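Local coordinates for solute-binding protein (Thermoactinomyces vulgaris, PDB 2ZYO) that binds maltodextrins such as maltotetraose and probably delivers cyclo- and maltodextrins to a membrane sugar transporter, at residues 162-167 with 241-246. Residues are numbered along the deposited sequence; the frame is centred on the assembly and turned at random.
Sequences EQKYGV and KVAAVI
Tyr-165 and Val-242 form a parallel beta bridge, their CA atoms 4.7 Å apart. Two backbone bonds fix the register: Tyr-165 N donates to Lys-241 O (3.0 Å, nearly straight), and Ala-243 N donates to Tyr-165 O (3.0 Å). The chain turns a corner at Gly-166 and Val-167 on one side and at Ala-243 on the other, and there the next bond, Ala-244 N to Gly-166 O, is weak, bent to 129°.

Two lysines supply the side-chain polar contacts. In Lys-164 the bend at chi2 (-81°) puts CD beside Lys-241 O, where CG and CE also lie, CE at 3.2 Å; its NZ donates to Tyr-165 O from the face of that carbonyl plane opposite Ala-243 N. Lys-241, bent at chi3 and chi4, donates from NZ to Gln-163 O (3.1 Å), 37° out of the carbonyl plane, and its NZ also hydrogen-bonds Ser-239 OG. An alanine at Lys-164 would probably leave Tyr-165 O without its lysine donor and open a gap beside Lys-241 O.

Apolar contact is light: Tyr-165 CB meets Val-242 CG2 at 4.0 Å, and both side chains touch Leu-236 of helix 230-238.

Strand 242-247 also pairs antiparallel with 120-136, so this parallel pair belongs to the mixed sheet flanked by helices expected of a periplasmic-binding-protein-like domain.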
loop_
_atom_site.group_PDB
_atom_site.type_symbol
_atom_site.label_atom_id
_atom_site.label_comp_id
_atom_site.label_asym_id
_atom_site.label_seq_id
_atom_site.Cartn_x
_atom_site.Cartn_y
_atom_site.Cartn_z
ATOM N N GLU A 162 -8.925 23.019 -21.299
ATOM C CA GLU A 162 -7.596 23.128 -21.893
ATOM C C GLU A 162 -6.682 21.990 -21.440
ATOM O O GLU A 162 -5.486 21.980 -21.753
ATOM C CB GLU A 162 -6.977 24.492 -21.567
ATOM C CG GLU A 162 -7.744 25.676 -22.159
ATOM C CD GLU A 162 -7.125 27.027 -21.830
ATOM O OE1 GLU A 162 -6.562 27.186 -20.725
ATOM O OE2 GLU A 162 -7.210 27.938 -22.681
ATOM N N GLN A 163 -7.260 21.035 -20.710
ATOM C CA GLN A 163 -6.537 19.874 -20.174
ATOM C C GLN A 163 -5.353 20.295 -19.299
ATOM O O GLN A 163 -4.304 19.645 -19.294
ATOM C CB GLN A 163 -6.083 18.934 -21.305
ATOM C CG GLN A 163 -7.197 18.490 -22.253
ATOM C CD GLN A 163 -8.246 17.625 -21.575
ATOM O OE1 GLN A 163 -7.931 16.801 -20.716
ATOM N NE2 GLN A 163 -9.503 17.808 -21.964
ATOM N N LYS A 164 -5.538 21.392 -18.567
ATOM C CA LYS A 164 -4.521 21.924 -17.665
ATOM C C LYS A 164 -5.078 21.936 -16.246
ATOM O O LYS A 164 -6.224 22.332 -16.027
ATOM C CB LYS A 164 -4.113 23.340 -18.096
ATOM C CG LYS A 164 -2.661 23.716 -17.791
ATOM C CD LYS A 164 -2.468 24.142 -16.341
ATOM C CE LYS A 164 -1.012 24.059 -15.911
ATOM N NZ LYS A 164 -0.875 24.136 -14.427
ATOM N N TYR A 165 -4.269 21.489 -15.287
ATOM C CA TYR A 165 -4.709 21.376 -13.898
ATOM C C TYR A 165 -3.663 21.855 -12.905
ATOM O O TYR A 165 -2.464 21.698 -13.126
ATOM C CB TYR A 165 -5.077 19.926 -13.570
ATOM C CG TYR A 165 -6.305 19.436 -14.292
ATOM C CD1 TYR A 165 -7.570 19.558 -13.719
ATOM C CD2 TYR A 165 -6.205 18.855 -15.556
ATOM C CE1 TYR A 165 -8.704 19.115 -14.386
ATOM C CE2 TYR A 165 -7.331 18.411 -16.230
ATOM C CZ TYR A 165 -8.574 18.543 -15.640
ATOM O OH TYR A 165 -9.691 18.102 -16.309
ATOM N N GLY A 166 -4.135 22.442 -11.810
ATOM C CA GLY A 166 -3.288 22.710 -10.655
ATOM C C GLY A 166 -3.114 21.449 -9.828
ATOM O O GLY A 166 -1.995 21.079 -9.472
ATOM N N VAL A 167 -4.234 20.799 -9.510
ATOM C CA VAL A 167 -4.224 19.530 -8.781
ATOM C C VAL A 167 -5.207 18.566 -9.438
ATOM O O VAL A 167 -6.378 18.895 -9.640
ATOM C CB VAL A 167 -4.593 19.693 -7.282
ATOM C CG1 VAL A 167 -4.323 18.393 -6.523
ATOM C CG2 VAL A 167 -3.822 20.845 -6.645
ATOM N N LYS A 241 1.250 19.524 -18.193
ATOM C CA LYS A 241 0.231 20.548 -17.945
ATOM C C LYS A 241 -0.506 20.359 -16.613
ATOM O O LYS A 241 -1.584 20.919 -16.410
ATOM C CB LYS A 241 -0.766 20.609 -19.107
ATOM C CG LYS A 241 -0.179 21.105 -20.427
ATOM C CD LYS A 241 -1.239 21.178 -21.527
ATOM C CE LYS A 241 -1.456 19.833 -22.229
ATOM N NZ LYS A 241 -2.226 18.836 -21.414
ATOM N N VAL A 242 0.078 19.571 -15.712
ATOM C CA VAL A 242 -0.492 19.366 -14.379
ATOM C C VAL A 242 0.576 19.650 -13.325
ATOM O O VAL A 242 1.620 18.999 -13.300
ATOM C CB VAL A 242 -1.062 17.933 -14.198
ATOM C CG1 VAL A 242 -1.587 17.733 -12.780
ATOM C CG2 VAL A 242 -2.172 17.658 -15.209
ATOM N N ALA A 243 0.307 20.623 -12.456
ATOM C CA ALA A 243 1.277 21.026 -11.439
ATOM C C ALA A 243 1.506 19.946 -10.387
ATOM O O ALA A 243 2.649 19.662 -10.030
ATOM C CB ALA A 243 0.856 22.328 -10.784
ATOM N N ALA A 244 0.422 19.345 -9.898
ATOM C CA ALA A 244 0.513 18.344 -8.841
ATOM C C ALA A 244 -0.544 17.258 -8.974
ATOM O O ALA A 244 -1.673 17.521 -9.393
ATOM C CB ALA A 244 0.417 19.008 -7.471
ATOM N N VAL A 245 -0.157 16.034 -8.626
ATOM C CA VAL A 245 -1.092 14.922 -8.497
ATOM C C VAL A 245 -0.951 14.292 -7.113
ATOM O O VAL A 245 0.053 14.506 -6.425
ATOM C CB VAL A 245 -0.887 13.829 -9.594
ATOM C CG1 VAL A 245 -1.027 14.420 -10.997
ATOM C CG2 VAL A 245 0.458 13.118 -9.436
ATOM N N ILE A 246 -1.970 13.542 -6.701
ATOM C CA ILE A 246 -1.858 12.686 -5.528
ATOM C C ILE A 246 -1.764 11.257 -6.049
ATOM O O ILE A 246 -2.722 10.727 -6.614
ATOM C CB ILE A 246 -3.045 12.856 -4.549
ATOM C CG1 ILE A 246 -3.101 14.296 -4.028
ATOM C CG2 ILE A 246 -2.927 11.865 -3.388
ATOM C CD1 ILE A 246 -4.315 14.616 -3.184
#